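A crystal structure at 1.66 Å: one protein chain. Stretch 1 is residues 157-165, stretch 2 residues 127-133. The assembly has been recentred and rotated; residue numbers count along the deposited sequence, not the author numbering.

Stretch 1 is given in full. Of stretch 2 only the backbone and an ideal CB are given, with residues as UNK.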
ATOM      1  N   THR A 157      12.559   8.997 -11.033  1.00 11.61           N
ATOM      2  CA  THR A 157      12.694  10.448 -11.111  1.00 13.72           C
ATOM      3  C   THR A 157      11.543  11.022 -10.306  1.00 14.56           C
ATOM      4  O   THR A 157      10.455  10.447 -10.302  1.00 14.83           O
ATOM      5  CB  THR A 157      12.609  10.950 -12.561  1.00 20.53           C
ATOM      6  OG1 THR A 157      13.755  10.492 -13.297  1.00 21.09           O
ATOM      7  CG2 THR A 157      12.584  12.470 -12.600  1.00 22.49           C
ATOM      8  N   ARG A 158      11.782  12.128  -9.607  1.00 10.60           N
ATOM      9  CA  ARG A 158      10.704  12.726  -8.819  1.00 11.90           C
ATOM     10  C   ARG A 158      10.673  14.243  -8.982  1.00 12.11           C
ATOM     11  O   ARG A 158      11.674  14.857  -9.340  1.00 14.33           O
ATOM     12  CB  ARG A 158      10.813  12.319  -7.346  1.00 16.89           C
ATOM     13  CG  ARG A 158      12.063  12.809  -6.650  1.00 15.30           C
ATOM     14  CD  ARG A 158      12.196  12.193  -5.249  1.00 17.65           C
ATOM     15  NE  ARG A 158      11.131  12.646  -4.357  1.00 16.26           N
ATOM     16  CZ  ARG A 158      11.221  13.699  -3.549  1.00 19.86           C
ATOM     17  NH1 ARG A 158      12.334  14.426  -3.500  1.00 21.77           N
ATOM     18  NH2 ARG A 158      10.189  14.027  -2.781  1.00 19.82           N
ATOM     19  N   TRP A 159       9.503  14.820  -8.732  1.00 11.32           N
ATOM     20  CA  TRP A 159       9.282  16.261  -8.813  1.00 14.69           C
ATOM     21  C   TRP A 159       8.866  16.708  -7.429  1.00 11.80           C
ATOM     22  O   TRP A 159       7.702  16.601  -7.052  1.00 12.28           O
ATOM     23  CB  TRP A 159       8.192  16.584  -9.851  1.00 15.26           C
ATOM     24  CG  TRP A 159       8.683  16.431 -11.262  1.00 15.57           C
ATOM     25  CD1 TRP A 159       9.124  17.428 -12.090  1.00 18.45           C
ATOM     26  CD2 TRP A 159       8.830  15.206 -11.995  1.00 13.88           C
ATOM     27  NE1 TRP A 159       9.518  16.898 -13.298  1.00 19.27           N
ATOM     28  CE2 TRP A 159       9.353  15.537 -13.265  1.00 18.92           C
ATOM     29  CE3 TRP A 159       8.563  13.864 -11.704  1.00 14.25           C
ATOM     30  CZ2 TRP A 159       9.617  14.572 -14.245  1.00 20.85           C
ATOM     31  CZ3 TRP A 159       8.834  12.897 -12.683  1.00 14.67           C
ATOM     32  CH2 TRP A 159       9.355  13.262 -13.938  1.00 17.18           C
ATOM     33  N   PRO A 160       9.828  17.203  -6.649  1.00 13.20           N
ATOM     34  CA  PRO A 160       9.582  17.493  -5.234  1.00 17.83           C
ATOM     35  C   PRO A 160       8.444  18.478  -4.967  1.00 15.23           C
ATOM     36  O   PRO A 160       7.849  18.418  -3.895  1.00 18.99           O
ATOM     37  CB  PRO A 160      10.910  18.089  -4.767  1.00 19.98           C
ATOM     38  CG  PRO A 160      11.925  17.474  -5.678  1.00 21.89           C
ATOM     39  CD  PRO A 160      11.246  17.365  -7.017  1.00 15.01           C
ATOM     40  N   ALA A 161       8.137  19.362  -5.911  1.00 14.28           N
ATOM     41  CA  ALA A 161       7.105  20.364  -5.667  1.00 16.77           C
ATOM     42  C   ALA A 161       5.708  19.749  -5.693  1.00 13.96           C
ATOM     43  O   ALA A 161       4.748  20.346  -5.183  1.00 15.96           O
ATOM     44  CB  ALA A 161       7.214  21.503  -6.668  1.00 19.05           C
ATOM     45  N   ARG A 162       5.602  18.561  -6.283  1.00 12.49           N
ATOM     46  CA  ARG A 162       4.304  17.893  -6.452  1.00 11.90           C
ATOM     47  C   ARG A 162       3.939  17.005  -5.271  1.00 14.73           C
ATOM     48  O   ARG A 162       4.815  16.457  -4.597  1.00 16.01           O
ATOM     49  CB  ARG A 162       4.291  17.062  -7.739  1.00 11.81           C
ATOM     50  CG  ARG A 162       4.446  17.903  -9.011  1.00 12.07           C
ATOM     51  CD  ARG A 162       4.587  17.031 -10.257  1.00 14.63           C
ATOM     52  NE  ARG A 162       4.769  17.874 -11.440  1.00 12.29           N
ATOM     53  CZ  ARG A 162       5.211  17.452 -12.621  1.00 12.33           C
ATOM     54  NH1 ARG A 162       5.318  18.314 -13.629  1.00 13.71           N
ATOM     55  NH2 ARG A 162       5.541  16.185 -12.806  1.00 12.66           N
ATOM     56  N   GLU A 163       2.635  16.836  -5.056  1.00 12.22           N
ATOM     57  CA  GLU A 163       2.132  16.021  -3.961  1.00 15.13           C
ATOM     58  C   GLU A 163       1.076  15.067  -4.511  1.00 15.27           C
ATOM     59  O   GLU A 163       0.306  15.446  -5.393  1.00 14.46           O
ATOM     60  CB  GLU A 163       1.509  16.966  -2.931  1.00 19.97           C
ATOM     61  CG  GLU A 163       1.028  16.341  -1.656  1.00 26.56           C
ATOM     62  CD  GLU A 163       0.953  17.370  -0.550  1.00 29.07           C
ATOM     63  OE1 GLU A 163       1.956  17.525   0.176  1.00 29.95           O
ATOM     64  OE2 GLU A 163      -0.093  18.040  -0.432  1.00 26.40           O
ATOM     65  N   GLY A 164       1.026  13.837  -3.998  1.00 12.05           N
ATOM     66  CA  GLY A 164       0.129  12.826  -4.544  1.00 11.22           C
ATOM     67  C   GLY A 164      -1.365  13.006  -4.285  1.00 12.80           C
ATOM     68  O   GLY A 164      -1.776  13.628  -3.300  1.00 13.05           O
HETATM   69  N   MSE A 165      -2.185  12.477  -5.191  1.00 12.92           N
HETATM   70  CA  MSE A 165      -3.617  12.411  -4.927  1.00 13.27           C
HETATM   71  C   MSE A 165      -3.864  11.259  -3.969  1.00 10.45           C
HETATM   72  O   MSE A 165      -2.976  10.431  -3.749  1.00 12.88           O
HETATM   73  CB  MSE A 165      -4.413  12.251  -6.229  1.00 18.70           C
HETATM   74  CG  MSE A 165      -4.077  11.031  -7.050  1.00 15.60           C
HETATM   75 SE   MSE A 165      -5.215  10.898  -8.660  0.54 16.59          SE
HETATM   76  CE  MSE A 165      -6.939  10.956  -7.806  1.00 24.93           C
ATOM     77  N   UNK A 127       2.948  12.248 -17.651  1.00 13.50           N
ATOM     78  CA  UNK A 127       3.459  13.586 -17.355  1.00 14.35           C
ATOM     79  C   UNK A 127       2.664  14.177 -16.200  1.00 14.86           C
ATOM     80  O   UNK A 127       1.478  13.874 -16.040  1.00 15.34           O
ATOM     81  CB  UNK A 127       3.382  14.492 -18.586  1.00 14.35           C
ATOM     82  N   UNK A 128       3.311  15.013 -15.390  1.00 13.84           N
ATOM     83  CA  UNK A 128       2.627  15.638 -14.273  1.00 14.03           C
ATOM     84  C   UNK A 128       2.633  14.828 -12.992  1.00 11.92           C
ATOM     85  O   UNK A 128       2.138  15.291 -11.964  1.00 14.21           O
ATOM     86  CB  UNK A 128       1.178  15.929 -14.669  1.00 14.03           C
ATOM     87  N   UNK A 129       3.202  13.628 -13.047  1.00 11.67           N
ATOM     88  CA  UNK A 129       3.242  12.725 -11.903  1.00 11.63           C
ATOM     89  C   UNK A 129       4.190  13.214 -10.807  1.00 11.62           C
ATOM     90  O   UNK A 129       5.140  13.962 -11.074  1.00 11.33           O
ATOM     91  CB  UNK A 129       3.659  11.326 -12.361  1.00 11.63           C
ATOM     92  N   UNK A 130       3.954  12.766  -9.574  1.00 11.26           N
ATOM     93  CA  UNK A 130       4.850  13.087  -8.467  1.00  9.32           C
ATOM     94  C   UNK A 130       6.190  12.395  -8.700  1.00 10.92           C
ATOM     95  O   UNK A 130       7.264  12.948  -8.421  1.00 12.90           O
ATOM     96  CB  UNK A 130       4.244  12.666  -7.127  1.00  9.32           C
ATOM     97  N   UNK A 131       6.115  11.179  -9.229  1.00  9.79           N
ATOM     98  CA  UNK A 131       7.318  10.387  -9.463  1.00 10.87           C
ATOM     99  C   UNK A 131       7.096   9.351 -10.528  1.00  9.25           C
ATOM    100  O   UNK A 131       5.963   8.910 -10.745  1.00 10.21           O
ATOM    101  CB  UNK A 131       7.778   9.710  -8.171  1.00 10.87           C
ATOM    102  N   UNK A 132       8.194   8.943 -11.168  1.00  9.37           N
ATOM    103  CA  UNK A 132       8.193   7.811 -12.103  1.00  9.41           C
ATOM    104  C   UNK A 132       9.180   6.784 -11.584  1.00 11.34           C
ATOM    105  O   UNK A 132      10.300   7.138 -11.199  1.00 12.65           O
ATOM    106  CB  UNK A 132       8.550   8.248 -13.525  1.00  9.41           C
ATOM    107  N   UNK A 133       8.791   5.511 -11.595  1.00 12.47           N
ATOM    108  CA  UNK A 133       9.718   4.437 -11.247  1.00 11.37           C
ATOM    109  C   UNK A 133       9.680   3.445 -12.387  1.00 11.72           C
ATOM    110  O   UNK A 133       8.611   3.066 -12.839  1.00 14.78           O
ATOM    111  CB  UNK A 133       9.361   3.776  -9.914  1.00 11.37           C
TER

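At position 127 the CA-to-CB bond points away from stretch 1, and no atom of that stretch lies within 5.5 Å of the ideal CB. Stretch 1 sets no preference here; the residue is Ala127, which makes no contact.

Position 128 is decided by its backbone. With phi/psi of 88/-3, a CB would be jammed against the carbonyl O of the residue before, which calls for glycine. Gly128 fits, and its C atom lies 3.2 Å from Arg162 NH2, over one face of the guanidinium. Its N donates to water 2 at 3.0 Å, and the same water accepts from Arg162 NH1 at 3.0 Å, bridging the stretches.

At position 129 the CB again points away, 5.2 Å from Arg162 NH2, so stretch 1 tolerates many side chains. The backbone does the work: the O of 129 accepts a hydrogen bond from Arg162 NH2 (2.8 Å, 162°), lying near the guanidinium plane. The residue is Ala129.

Position 130 points sideways, with its ideal CB 4.4 Å from Arg162 CB and 4.6 Å from Gly164 N. Its O accepts from Trp159 N (2.9 Å, 166°). The neighbouring surface is mostly backbone and aliphatic carbon, suiting a compact apolar side chain such as valine, isoleucine or leucine. It is Val130, chi1 t: CG2 packs 3.5 Å from Gly164 N and 4.2 Å from Arg162 CB, while CG1 reaches 3.6 Å from Arg162 O.

Position 131 forms an antiparallel, non-hydrogen-bonded pair with Arg158, CA to CA 4.2 Å. Its CB shares a sheet face with the side chain of Arg158 and lies 4.1 Å from Arg158 CB. A small residue suits this close pairing, though the visible atoms do not exclude a larger one directed elsewhere. Ala131 supplies a methyl, and its CA makes a CA-H...O contact with Thr157 O at 3.2 Å.

Position 132 pairs with Thr157 through two hydrogen bonds, its N to Thr157 O and Thr157 N to its O, both 2.9 Å. Its CB lies on the face shared with Thr157, 4.7 Å from Trp159 CZ3. An aromatic or a flat polar group could meet that indole edge; a branched aliphatic might too. His132, chi1 m, offers its ring face to the edge of Trp159: centroids 5.0 Å apart, planes at 72°, ND1 3.5 Å from Trp159 CH2.

Position 133 points away, with nothing of stretch 1 within 5.5 Å of its CB. It is Leu133.

Stretch 2 (127-133) AGAVAHL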
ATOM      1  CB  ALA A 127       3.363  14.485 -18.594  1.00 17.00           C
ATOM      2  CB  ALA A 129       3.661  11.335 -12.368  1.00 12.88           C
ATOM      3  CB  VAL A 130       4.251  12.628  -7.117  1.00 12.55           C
ATOM      4  CG1 VAL A 130       5.117  13.092  -5.965  1.00 15.23           C
ATOM      5  CG2 VAL A 130       2.857  13.196  -6.951  1.00 12.94           C
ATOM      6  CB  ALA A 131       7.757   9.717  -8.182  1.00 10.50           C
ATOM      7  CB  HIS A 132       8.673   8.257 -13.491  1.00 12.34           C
ATOM      8  CG  HIS A 132       7.758   9.218 -14.186  1.00  9.57           C
ATOM      9  ND1 HIS A 132       8.215  10.131 -15.110  1.00 12.53           N
ATOM     10  CD2 HIS A 132       6.415   9.390 -14.117  1.00 13.24           C
ATOM     11  CE1 HIS A 132       7.195  10.837 -15.570  1.00 17.32           C
ATOM     12  NE2 HIS A 132       6.092  10.407 -14.983  1.00 15.02           N
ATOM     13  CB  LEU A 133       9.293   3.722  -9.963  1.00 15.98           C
ATOM     14  CG  LEU A 133       9.201   4.507  -8.652  1.00 19.35           C
ATOM     15  CD1 LEU A 133       7.835   5.169  -8.502  1.00 16.99           C
ATOM     16  CD2 LEU A 133       9.515   3.606  -7.450  1.00 26.32           C
TER
HETATM   17  O   HOH W   1       6.102  13.768 -14.480  1.00 26.25           O
HETATM   18  O   HOH W   2       5.892  16.522 -15.940  1.00 32.50           O
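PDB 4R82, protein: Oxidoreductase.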